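Local coordinates for DUF5624 domain-containing protein (Legionella pneumophila subsp. pneumophila, PDB 4JX2) that is of unknown function, a putative secreted protein that combines a helical region with a five-stranded mixed sheet and forms a two-chain assembly, at residues A[101-104]-A[109-112]; A[111-116]-A[232-237]; A[172-177]-A[406-411]; A[223-228]-A[364-369]. One frame throughout, in Å; residues are numbered along the deposited sequence.

Contact 1 (A[101-104]-A[109-112]); sequences LMRT and GFTE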
loop_
_atom_site.group_PDB
_atom_site.type_symbol
_atom_site.label_atom_id
_atom_site.label_comp_id
_atom_site.label_asym_id
_atom_site.label_seq_id
_atom_site.Cartn_x
_atom_site.Cartn_y
_atom_site.Cartn_z
ATOM N N LEU A 101 14.026 18.022 -1.976
ATOM C CA LEU A 101 14.332 16.601 -2.031
ATOM C C LEU A 101 14.487 16.025 -0.604
ATOM O O LEU A 101 15.292 16.521 0.189
ATOM C CB LEU A 101 15.592 16.372 -2.858
ATOM C CG LEU A 101 15.346 16.277 -4.353
ATOM C CD1 LEU A 101 16.543 16.729 -5.117
ATOM C CD2 LEU A 101 14.932 14.867 -4.745
HETATM N N MSE A 102 13.707 14.977 -0.287
HETATM C CA MSE A 102 13.689 14.329 1.030
HETATM C C MSE A 102 14.752 13.209 1.141
HETATM O O MSE A 102 15.012 12.679 2.228
HETATM C CB MSE A 102 12.265 13.816 1.347
HETATM C CG MSE A 102 11.301 14.939 1.681
HETATM SE SE MSE A 102 11.856 15.957 3.296
HETATM C CE MSE A 102 13.027 17.235 2.597
ATOM N N ARG A 103 15.354 12.874 -0.008
ATOM C CA ARG A 103 16.413 11.883 -0.239
ATOM C C ARG A 103 17.051 12.213 -1.578
ATOM O O ARG A 103 16.378 12.770 -2.444
ATOM C CB ARG A 103 15.913 10.413 -0.185
ATOM C CG ARG A 103 14.747 10.093 -1.106
ATOM C CD ARG A 103 14.468 8.608 -1.220
ATOM N NE ARG A 103 15.330 7.971 -2.211
ATOM C CZ ARG A 103 16.259 7.069 -1.919
ATOM N NH1 ARG A 103 16.443 6.672 -0.659
ATOM N NH2 ARG A 103 17.005 6.550 -2.878
ATOM N N THR A 104 18.348 11.909 -1.729
ATOM C CA THR A 104 19.150 12.100 -2.948
ATOM C C THR A 104 19.282 13.600 -3.327
ATOM O O THR A 104 19.381 13.939 -4.518
ATOM C CB THR A 104 18.635 11.229 -4.151
ATOM O OG1 THR A 104 17.405 11.761 -4.682
ATOM C CG2 THR A 104 18.516 9.739 -3.805
ATOM N N GLY A 109 25.350 15.782 1.669
ATOM C CA GLY A 109 25.850 14.839 2.654
ATOM C C GLY A 109 25.142 13.501 2.559
ATOM O O GLY A 109 25.559 12.544 3.213
ATOM N N PHE A 110 24.086 13.412 1.718
ATOM C CA PHE A 110 23.279 12.200 1.532
ATOM C C PHE A 110 24.121 11.060 0.901
ATOM O O PHE A 110 24.210 9.976 1.482
ATOM C CB PHE A 110 21.998 12.478 0.678
ATOM C CG PHE A 110 21.127 11.252 0.501
ATOM C CD1 PHE A 110 20.202 10.883 1.477
ATOM C CD2 PHE A 110 21.277 10.424 -0.611
ATOM C CE1 PHE A 110 19.429 9.720 1.333
ATOM C CE2 PHE A 110 20.497 9.265 -0.753
ATOM C CZ PHE A 110 19.583 8.922 0.220
ATOM N N THR A 111 24.700 11.309 -0.300
ATOM C CA THR A 111 25.510 10.360 -1.053
ATOM C C THR A 111 26.682 9.936 -0.187
ATOM O O THR A 111 26.891 8.735 -0.013
ATOM C CB THR A 111 25.942 11.002 -2.380
ATOM O OG1 THR A 111 24.765 11.305 -3.131
ATOM C CG2 THR A 111 26.863 10.111 -3.205
ATOM N N GLU A 112 27.387 10.922 0.409
ATOM C CA GLU A 112 28.550 10.743 1.279
ATOM C C GLU A 112 28.248 9.780 2.428
ATOM O O GLU A 112 28.926 8.754 2.560
ATOM C CB GLU A 112 29.033 12.098 1.836
ATOM C CG GLU A 112 29.525 13.086 0.786
ATOM C CD GLU A 112 28.504 14.022 0.157
ATOM O OE1 GLU A 112 27.323 13.634 0.012
ATOM O OE2 GLU A 112 28.906 15.137 -0.246
#

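Contact 2 (A[111-116]-A[232-237]); sequences TEMTAI and MLTALQ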
loop_
_atom_site.group_PDB
_atom_site.type_symbol
_atom_site.label_atom_id
_atom_site.label_comp_id
_atom_site.label_asym_id
_atom_site.label_seq_id
_atom_site.Cartn_x
_atom_site.Cartn_y
_atom_site.Cartn_z
ATOM N N THR A 111 24.700 11.309 -0.300
ATOM C CA THR A 111 25.510 10.360 -1.053
ATOM C C THR A 111 26.682 9.936 -0.187
ATOM O O THR A 111 26.891 8.735 -0.013
ATOM C CB THR A 111 25.942 11.002 -2.380
ATOM O OG1 THR A 111 24.765 11.305 -3.131
ATOM C CG2 THR A 111 26.863 10.111 -3.205
ATOM N N GLU A 112 27.387 10.922 0.409
ATOM C CA GLU A 112 28.550 10.743 1.279
ATOM C C GLU A 112 28.248 9.780 2.428
ATOM O O GLU A 112 28.926 8.754 2.560
ATOM C CB GLU A 112 29.033 12.098 1.836
ATOM C CG GLU A 112 29.525 13.086 0.786
ATOM C CD GLU A 112 28.504 14.022 0.157
ATOM O OE1 GLU A 112 27.323 13.634 0.012
ATOM O OE2 GLU A 112 28.906 15.137 -0.246
HETATM N N MSE A 113 27.183 10.086 3.204
HETATM C CA MSE A 113 26.748 9.314 4.349
HETATM C C MSE A 113 26.149 7.959 3.966
HETATM O O MSE A 113 26.450 6.965 4.632
HETATM C CB MSE A 113 25.738 10.133 5.129
HETATM C CG MSE A 113 25.918 10.089 6.644
HETATM SE SE MSE A 113 27.686 10.347 7.416
HETATM C CE MSE A 113 28.250 11.929 6.530
ATOM N N THR A 114 25.326 7.903 2.900
ATOM C CA THR A 114 24.675 6.664 2.437
ATOM C C THR A 114 25.728 5.666 1.932
ATOM O O THR A 114 25.596 4.483 2.223
ATOM C CB THR A 114 23.596 6.981 1.380
ATOM O OG1 THR A 114 22.626 7.830 1.993
ATOM C CG2 THR A 114 22.901 5.751 0.838
ATOM N N ALA A 115 26.770 6.153 1.221
ATOM C CA ALA A 115 27.872 5.352 0.701
ATOM C C ALA A 115 28.558 4.567 1.822
ATOM O O ALA A 115 28.857 3.390 1.644
ATOM C CB ALA A 115 28.888 6.246 -0.026
ATOM N N ILE A 116 28.775 5.209 2.980
ATOM C CA ILE A 116 29.396 4.570 4.152
ATOM C C ILE A 116 28.406 3.544 4.796
ATOM O O ILE A 116 28.838 2.437 5.114
ATOM C CB ILE A 116 29.938 5.630 5.179
ATOM C CG1 ILE A 116 31.024 6.534 4.535
ATOM C CG2 ILE A 116 30.437 4.983 6.502
ATOM C CD1 ILE A 116 32.347 5.820 4.002
HETATM N N MSE A 232 21.393 7.858 11.161
HETATM C CA MSE A 232 20.973 8.944 12.042
HETATM C C MSE A 232 21.330 10.314 11.457
HETATM O O MSE A 232 20.526 11.236 11.538
HETATM C CB MSE A 232 21.647 8.809 13.420
HETATM C CG MSE A 232 21.012 7.794 14.319
HETATM SE SE MSE A 232 19.258 8.278 14.982
HETATM C CE MSE A 232 18.843 6.706 16.070
ATOM N N LEU A 233 22.533 10.456 10.893
ATOM C CA LEU A 233 22.989 11.747 10.378
ATOM C C LEU A 233 22.280 12.112 9.116
ATOM O O LEU A 233 22.016 13.288 8.884
ATOM C CB LEU A 233 24.507 11.776 10.172
ATOM C CG LEU A 233 25.375 11.675 11.450
ATOM C CD1 LEU A 233 26.794 11.415 11.077
ATOM C CD2 LEU A 233 25.271 12.928 12.314
ATOM N N THR A 234 21.942 11.103 8.321
ATOM C CA THR A 234 21.211 11.224 7.068
ATOM C C THR A 234 19.794 11.709 7.388
ATOM O O THR A 234 19.354 12.669 6.757
ATOM C CB THR A 234 21.248 9.889 6.302
ATOM O OG1 THR A 234 22.605 9.548 5.983
ATOM C CG2 THR A 234 20.474 9.937 5.034
ATOM N N ALA A 235 19.097 11.079 8.380
ATOM C CA ALA A 235 17.751 11.469 8.829
ATOM C C ALA A 235 17.758 12.913 9.340
ATOM O O ALA A 235 16.928 13.723 8.919
ATOM C CB ALA A 235 17.276 10.535 9.937
ATOM N N LEU A 236 18.729 13.227 10.224
ATOM C CA LEU A 236 18.917 14.533 10.821
ATOM C C LEU A 236 19.112 15.606 9.742
ATOM O O LEU A 236 18.460 16.639 9.828
ATOM C CB LEU A 236 20.112 14.504 11.797
ATOM C CG LEU A 236 20.560 15.825 12.455
ATOM C CD1 LEU A 236 19.421 16.491 13.254
ATOM C CD2 LEU A 236 21.803 15.600 13.340
ATOM N N GLN A 237 19.953 15.351 8.726
ATOM C CA GLN A 237 20.245 16.328 7.684
ATOM C C GLN A 237 19.015 16.624 6.839
ATOM O O GLN A 237 18.665 17.795 6.642
ATOM C CB GLN A 237 21.430 15.878 6.806
ATOM C CG GLN A 237 21.746 16.759 5.575
ATOM C CD GLN A 237 22.160 18.198 5.808
ATOM O OE1 GLN A 237 21.921 18.794 6.853
ATOM N NE2 GLN A 237 22.796 18.800 4.811
HETATM O O HOH W 1 22.568 6.920 5.328
#

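Contact 3 (A[172-177]-A[406-411]); sequences KPHLTT and ISIPGI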
loop_
_atom_site.group_PDB
_atom_site.type_symbol
_atom_site.label_atom_id
_atom_site.label_comp_id
_atom_site.label_asym_id
_atom_site.label_seq_id
_atom_site.Cartn_x
_atom_site.Cartn_y
_atom_site.Cartn_z
ATOM N N LYS A 172 27.238 20.354 12.586
ATOM C CA LYS A 172 28.252 21.249 13.146
ATOM C C LYS A 172 28.674 20.853 14.584
ATOM O O LYS A 172 29.876 20.722 14.778
ATOM C CB LYS A 172 27.822 22.724 13.101
ATOM C CG LYS A 172 28.988 23.709 12.984
ATOM C CD LYS A 172 28.545 25.129 13.350
ATOM C CE LYS A 172 29.623 26.180 13.168
ATOM N NZ LYS A 172 29.381 27.384 14.028
ATOM N N PRO A 173 27.776 20.562 15.574
ATOM C CA PRO A 173 28.268 20.182 16.914
ATOM C C PRO A 173 29.142 18.913 16.977
ATOM O O PRO A 173 29.855 18.740 17.960
ATOM C CB PRO A 173 26.968 19.936 17.698
ATOM C CG PRO A 173 25.941 20.697 17.008
ATOM C CD PRO A 173 26.295 20.633 15.568
ATOM N N HIS A 174 29.092 18.032 15.953
ATOM C CA HIS A 174 29.789 16.741 15.964
ATOM C C HIS A 174 30.766 16.505 14.796
ATOM O O HIS A 174 31.202 15.368 14.601
ATOM C CB HIS A 174 28.732 15.622 15.953
ATOM C CG HIS A 174 27.556 15.914 16.834
ATOM N ND1 HIS A 174 26.339 16.358 16.303
ATOM C CD2 HIS A 174 27.460 15.874 18.184
ATOM C CE1 HIS A 174 25.542 16.536 17.344
ATOM N NE2 HIS A 174 26.167 16.248 18.497
ATOM N N LEU A 175 31.144 17.556 14.065
ATOM C CA LEU A 175 32.032 17.454 12.901
ATOM C C LEU A 175 33.297 16.619 13.131
ATOM O O LEU A 175 33.618 15.800 12.268
ATOM C CB LEU A 175 32.427 18.840 12.363
ATOM C CG LEU A 175 31.323 19.622 11.610
ATOM C CD1 LEU A 175 31.906 20.846 10.937
ATOM C CD2 LEU A 175 30.568 18.734 10.555
ATOM N N THR A 176 33.996 16.801 14.268
ATOM C CA THR A 176 35.230 16.068 14.591
ATOM C C THR A 176 34.919 14.570 14.698
ATOM O O THR A 176 35.600 13.774 14.043
ATOM C CB THR A 176 35.909 16.668 15.854
ATOM O OG1 THR A 176 36.595 17.866 15.469
ATOM C CG2 THR A 176 36.928 15.716 16.505
ATOM N N THR A 177 33.875 14.206 15.481
ATOM C CA THR A 177 33.388 12.838 15.687
ATOM C C THR A 177 33.004 12.194 14.347
ATOM O O THR A 177 33.438 11.069 14.094
ATOM C CB THR A 177 32.192 12.846 16.639
ATOM O OG1 THR A 177 32.496 13.652 17.778
ATOM C CG2 THR A 177 31.753 11.433 17.054
ATOM N N ILE A 406 19.820 17.615 20.988
ATOM C CA ILE A 406 19.569 16.210 20.673
ATOM C C ILE A 406 20.778 15.299 20.921
ATOM O O ILE A 406 21.931 15.738 20.865
ATOM C CB ILE A 406 19.072 16.056 19.199
ATOM C CG1 ILE A 406 20.180 16.332 18.160
ATOM C CG2 ILE A 406 17.804 16.881 18.945
ATOM C CD1 ILE A 406 20.003 15.634 16.832
ATOM N N SER A 407 20.494 14.009 21.168
ATOM C CA SER A 407 21.531 12.972 21.272
ATOM C C SER A 407 21.451 12.140 20.014
ATOM O O SER A 407 20.375 12.060 19.417
ATOM C CB SER A 407 21.376 12.121 22.521
ATOM O OG SER A 407 20.078 11.573 22.611
ATOM N N ILE A 408 22.596 11.615 19.540
ATOM C CA ILE A 408 22.593 10.859 18.285
ATOM C C ILE A 408 23.187 9.447 18.488
ATOM O O ILE A 408 24.418 9.302 18.473
ATOM C CB ILE A 408 23.315 11.641 17.123
ATOM C CG1 ILE A 408 22.855 13.122 17.049
ATOM C CG2 ILE A 408 23.126 10.925 15.786
ATOM C CD1 ILE A 408 23.686 13.939 16.295
ATOM N N PRO A 409 22.324 8.405 18.630
ATOM C CA PRO A 409 22.826 7.027 18.746
ATOM C C PRO A 409 23.745 6.652 17.584
ATOM O O PRO A 409 23.437 6.936 16.428
ATOM C CB PRO A 409 21.539 6.198 18.750
ATOM C CG PRO A 409 20.505 7.126 19.355
ATOM C CD PRO A 409 20.846 8.423 18.667
ATOM N N GLY A 410 24.900 6.082 17.918
ATOM C CA GLY A 410 25.933 5.706 16.955
ATOM C C GLY A 410 26.949 6.812 16.698
ATOM O O GLY A 410 27.922 6.596 15.974
ATOM N N ILE A 411 26.723 8.018 17.286
ATOM C CA ILE A 411 27.586 9.190 17.157
ATOM C C ILE A 411 27.978 9.696 18.547
ATOM O O ILE A 411 29.164 9.720 18.883
ATOM C CB ILE A 411 26.926 10.314 16.299
ATOM C CG1 ILE A 411 26.552 9.816 14.868
ATOM C CG2 ILE A 411 27.814 11.580 16.261
ATOM C CD1 ILE A 411 27.734 9.422 13.985
#

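Contact 4 (A[223-228]-A[364-369]); sequences YNNVMI and PKIEDF. With SO4 (sulfate ion), chain G.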
loop_
_atom_site.group_PDB
_atom_site.type_symbol
_atom_site.label_atom_id
_atom_site.label_comp_id
_atom_site.label_asym_id
_atom_site.label_seq_id
_atom_site.Cartn_x
_atom_site.Cartn_y
_atom_site.Cartn_z
ATOM N N TYR A 223 30.725 -2.426 13.349
ATOM C CA TYR A 223 30.317 -1.680 12.154
ATOM C C TYR A 223 28.811 -1.399 12.231
ATOM O O TYR A 223 28.341 -0.421 11.643
ATOM C CB TYR A 223 30.677 -2.382 10.837
ATOM C CG TYR A 223 30.708 -1.383 9.706
ATOM C CD1 TYR A 223 31.816 -0.559 9.510
ATOM C CD2 TYR A 223 29.597 -1.190 8.885
ATOM C CE1 TYR A 223 31.826 0.416 8.513
ATOM C CE2 TYR A 223 29.592 -0.212 7.887
ATOM C CZ TYR A 223 30.709 0.590 7.710
ATOM O OH TYR A 223 30.727 1.544 6.725
ATOM N N ASN A 224 28.066 -2.240 12.996
ATOM C CA ASN A 224 26.650 -2.073 13.303
ATOM C C ASN A 224 26.395 -0.647 13.841
ATOM O O ASN A 224 25.430 -0.016 13.426
ATOM C CB ASN A 224 26.229 -3.104 14.347
ATOM C CG ASN A 224 26.027 -4.543 13.906
ATOM O OD1 ASN A 224 25.648 -4.864 12.786
ATOM N ND2 ASN A 224 26.159 -5.451 14.845
ATOM N N ASN A 225 27.297 -0.125 14.732
ATOM C CA ASN A 225 27.203 1.230 15.294
ATOM C C ASN A 225 27.436 2.305 14.208
ATOM O O ASN A 225 26.762 3.342 14.219
ATOM C CB ASN A 225 28.195 1.407 16.421
ATOM C CG ASN A 225 27.883 0.650 17.697
ATOM O OD1 ASN A 225 27.491 -0.533 17.700
ATOM N ND2 ASN A 225 28.142 1.306 18.821
ATOM N N VAL A 226 28.354 2.045 13.261
ATOM C CA VAL A 226 28.628 2.956 12.153
ATOM C C VAL A 226 27.360 3.038 11.291
ATOM O O VAL A 226 26.982 4.133 10.879
ATOM C CB VAL A 226 29.892 2.552 11.339
ATOM C CG1 VAL A 226 29.997 3.309 10.023
ATOM C CG2 VAL A 226 31.145 2.764 12.156
HETATM N N MSE A 227 26.684 1.899 11.057
HETATM C CA MSE A 227 25.457 1.878 10.265
HETATM C C MSE A 227 24.367 2.709 10.905
HETATM O O MSE A 227 23.742 3.481 10.194
HETATM C CB MSE A 227 24.979 0.460 10.016
HETATM C CG MSE A 227 25.787 -0.199 8.931
HETATM SE SE MSE A 227 25.061 -1.856 8.372
HETATM C CE MSE A 227 25.606 -3.033 9.922
ATOM N N ILE A 228 24.185 2.627 12.240
ATOM C CA ILE A 228 23.167 3.415 12.942
ATOM C C ILE A 228 23.558 4.912 12.920
ATOM O O ILE A 228 22.728 5.745 12.549
ATOM C CB ILE A 228 22.892 2.891 14.381
ATOM C CG1 ILE A 228 22.508 1.369 14.408
ATOM C CG2 ILE A 228 21.844 3.754 15.107
ATOM C CD1 ILE A 228 21.406 0.852 13.334
ATOM N N PRO A 364 17.157 5.571 24.625
ATOM C CA PRO A 364 17.286 4.436 23.703
ATOM C C PRO A 364 18.642 3.723 23.775
ATOM O O PRO A 364 19.694 4.354 23.998
ATOM C CB PRO A 364 17.094 5.082 22.340
ATOM C CG PRO A 364 17.632 6.449 22.498
ATOM C CD PRO A 364 17.436 6.851 23.941
ATOM N N LYS A 365 18.602 2.393 23.567
ATOM C CA LYS A 365 19.766 1.516 23.524
ATOM C C LYS A 365 20.156 1.323 22.062
ATOM O O LYS A 365 19.279 1.359 21.191
ATOM C CB LYS A 365 19.445 0.159 24.171
ATOM C CG LYS A 365 18.831 0.215 25.563
ATOM C CD LYS A 365 18.387 -1.167 26.040
ATOM C CE LYS A 365 17.696 -1.108 27.399
ATOM N NZ LYS A 365 18.609 -1.408 28.549
ATOM N N ILE A 366 21.447 1.081 21.770
ATOM C CA ILE A 366 21.880 0.857 20.389
ATOM C C ILE A 366 21.296 -0.490 19.896
ATOM O O ILE A 366 21.002 -0.627 18.708
ATOM C CB ILE A 366 23.425 0.972 20.208
ATOM C CG1 ILE A 366 23.821 1.177 18.749
ATOM C CG2 ILE A 366 24.209 -0.160 20.851
ATOM C CD1 ILE A 366 24.214 2.529 18.475
ATOM N N GLU A 367 21.053 -1.441 20.831
ATOM C CA GLU A 367 20.464 -2.752 20.535
ATOM C C GLU A 367 19.110 -2.588 19.809
ATOM O O GLU A 367 18.825 -3.323 18.863
ATOM C CB GLU A 367 20.287 -3.539 21.832
ATOM C CG GLU A 367 20.161 -5.039 21.657
ATOM C CD GLU A 367 19.530 -5.768 22.836
ATOM O OE1 GLU A 367 19.658 -5.284 23.988
ATOM O OE2 GLU A 367 18.910 -6.834 22.604
ATOM N N ASP A 368 18.314 -1.580 20.227
ATOM C CA ASP A 368 17.018 -1.269 19.649
ATOM C C ASP A 368 17.114 -0.955 18.146
ATOM O O ASP A 368 16.351 -1.491 17.343
ATOM C CB ASP A 368 16.370 -0.109 20.411
ATOM C CG ASP A 368 16.049 -0.398 21.878
ATOM O OD1 ASP A 368 16.216 -1.570 22.311
ATOM O OD2 ASP A 368 15.633 0.552 22.600
ATOM N N PHE A 369 18.074 -0.131 17.768
ATOM C CA PHE A 369 18.259 0.291 16.384
ATOM C C PHE A 369 18.795 -0.862 15.528
ATOM O O PHE A 369 18.348 -1.034 14.385
ATOM C CB PHE A 369 19.159 1.533 16.353
ATOM C CG PHE A 369 18.514 2.655 17.140
ATOM C CD1 PHE A 369 17.358 3.281 16.674
ATOM C CD2 PHE A 369 19.003 3.018 18.387
ATOM C CE1 PHE A 369 16.717 4.255 17.434
ATOM C CE2 PHE A 369 18.378 4.016 19.137
ATOM C CZ PHE A 369 17.237 4.626 18.659
HETATM S S SO4 G . 23.660 1.765 24.838
HETATM O O1 SO4 G . 23.115 1.540 26.181
HETATM O O2 SO4 G . 23.125 0.727 23.958
HETATM O O3 SO4 G . 23.296 3.107 24.334
HETATM O O4 SO4 G . 25.124 1.647 24.892
#

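Contact 1 (A[101-104]-A[109-112])
R103 and T104 lie against the ring of F110 in a short strand-to-helix connection: the chain leaves strand 96-101, turns through a few residues and enters helix 110-117, with G109 at the N-cap. Just ahead of the contact, M102 ties this turn to helix 223-247, its carbonyl O accepting a hydrogen bond from S238 OG. R103 comes next. Its CB sits 3.9 Å from F110 CE1, while its CA stands above the rim of the same ring. With chi1 at 54°, the bend at chi3 turns the end of the arginine toward the ring, with F110 CZ over one face of the guanidinium, 4.0 Å from R103 NH1. The guanidinium and ring planes are 81° apart, so this is no parallel stack, and NH2 is hydrogen-bonded to a triethylene glycol molecule, probably from the crystallisation liquor. T104 follows, its backbone N 3.4 Å above the plane of the F110 ring and over its centre. Its methyl and the ring run side by side in the same direction, CG2 being 3.7 Å from F110 CE2. T104 OG1 donates to R103 O over 2.7 Å, reaching that carbonyl from well off its axis and 32° out of its plane.

Contact 2 (A[111-116]-A[232-237])
M113 and T234 pass each other in opposite directions, and the selenomethionine lays its aliphatic stem along the threonine hydroxyl, with M113 CB 3.3 Å and CG 3.4 Å from T234 OG1. The chain then bends at both chi2 (47°) and chi3, which turns the selenium toward L233, where SE meets the methyl CD1 at 3.9 Å. Beside this apolar patch a water joins the two hydroxyls. It donates to T234 OG1 at 2.7 Å and, in a weak bond, to T114 OG1 at 3.5 Å. Each threonine also hydrogen-bonds back into its own helix, T114 OG1 with F110 O and T234 OG1 with T230 O, one turn earlier. The backbones behind these side chains form a nearly antiparallel helix pair, helix 110-117 against helix 223-247, with local axes 9.5 Å apart and N-to-C directions 156° apart. Farther out, I178 and I182 of helix 175-197 pack on L233 and M113 respectively, and W171 touches M113 while its NE1 hydrogen-bonds to L233 O. The second subunit also borders helix 110-117: T114 packs on Y38 of that subunit, and E112 OE2 is hydrogen-bonded to Y28 OH and T30 OG1 of the second subunit.

Contact 3 (A[172-177]-A[406-411])
H174 and T177 pack on I408 and I411 in a mainly apolar contact, which sets the beginning of helix 175-197 against the loop that follows helix 386-398. H174 holds the N-cap position and T177 lies one turn farther on, so both side chains project from the same side toward the loop. The end of I408 does the touching at the imidazole: CD1 is 3.4 Å from H174 CE1 and 3.6 Å from ND1, approaching the ring at a slant. Behind the imidazole, P173 CB lies over the centre of one ring face, 3.7 Å above the plane. I411 reaches both H174 and T177 through a single methyl. With CG2 placed opposite its backbone N (chi1 -58° for CG1), that methyl comes to 4.0 Å from T177 CG2 and 4.2 Å from H174 CB. T177 CG2 also rests 3.6 Å from I411 O. M232 and L233 of helix 223-247 also pack on I408 and I411, so the loop touches that helix as well. What presents the two isoleucines together is a type II beta turn, I408 to I411, with P409 and G410 at its corners and I411 N hydrogen-bonded to I408 O at 2.9 Å.

Contact 4 (A[223-228]-A[364-369])
I366 swings CG1 opposite its backbone nitrogen (chi1 -162°), which carries CD1 across to helix 223-247, where it meets N225 and I228. In I228 it is CG2 that stands opposite the nitrogen (chi1 -55° for CG1), and this branch is aimed at the start of helix 366-378. I366 and N225 meet at about a right angle, CD1 lying 4.1 Å from N225 ND2, so the isoleucine methyl rests on the carboxamide end. The same CD1 is 4.3 Å from I228 CG2. One turn after I366, F369 offers its stem to I228: I228 CG2 is 3.7 Å from F369 CB, and I228 CD1 is 3.7 Å from F369 O. The phenyl group itself leads away from helix 223-247 and meets the ring of W391 edge-to-face. L370 and L373, farther along helix 366-378, continue the apolar surface under I228. The amide of N225 has a polar partner outside the contact, a weak hydrogen bond from ND2 to G414 O. At the helix start I366 has another neighbour, a sulfate ion probably taken from the crystallisation liquor. I366 N donates to sulfate O2 over 2.8 Å in a nearly straight bond (168°), and I366 CG2 lies 3.4 Å from the same oxygen. The two helices are therefore held together here by van der Waals packing, while the anion binds a backbone amide at the N-terminal end of helix 366-378, where the helix dipole would probably favour negative charge.

Helix 223-247 takes part in contacts 2 and 4 and is touched by residues of contacts 1 and 3; T234 of contact 2 packs on the F110 ring of contact 1, CG2 to CD1 3.7 Å. Contacts 1 and 2 also share T111 and E112, and their centres lie 7 Å apart. A probable hydrogen bond of 2.6 Å from Y223 OH to I116 O joins contacts 2 and 4. The loop of contact 3 touches both, P409 O lying 3.3 Å from M232 CG and 3.8 Å from I228 CG2. No active site is known; the sulfate on I366 N of contact 4 and the triethylene glycol at R103 of contact 1 probably come from the crystallisation liquor.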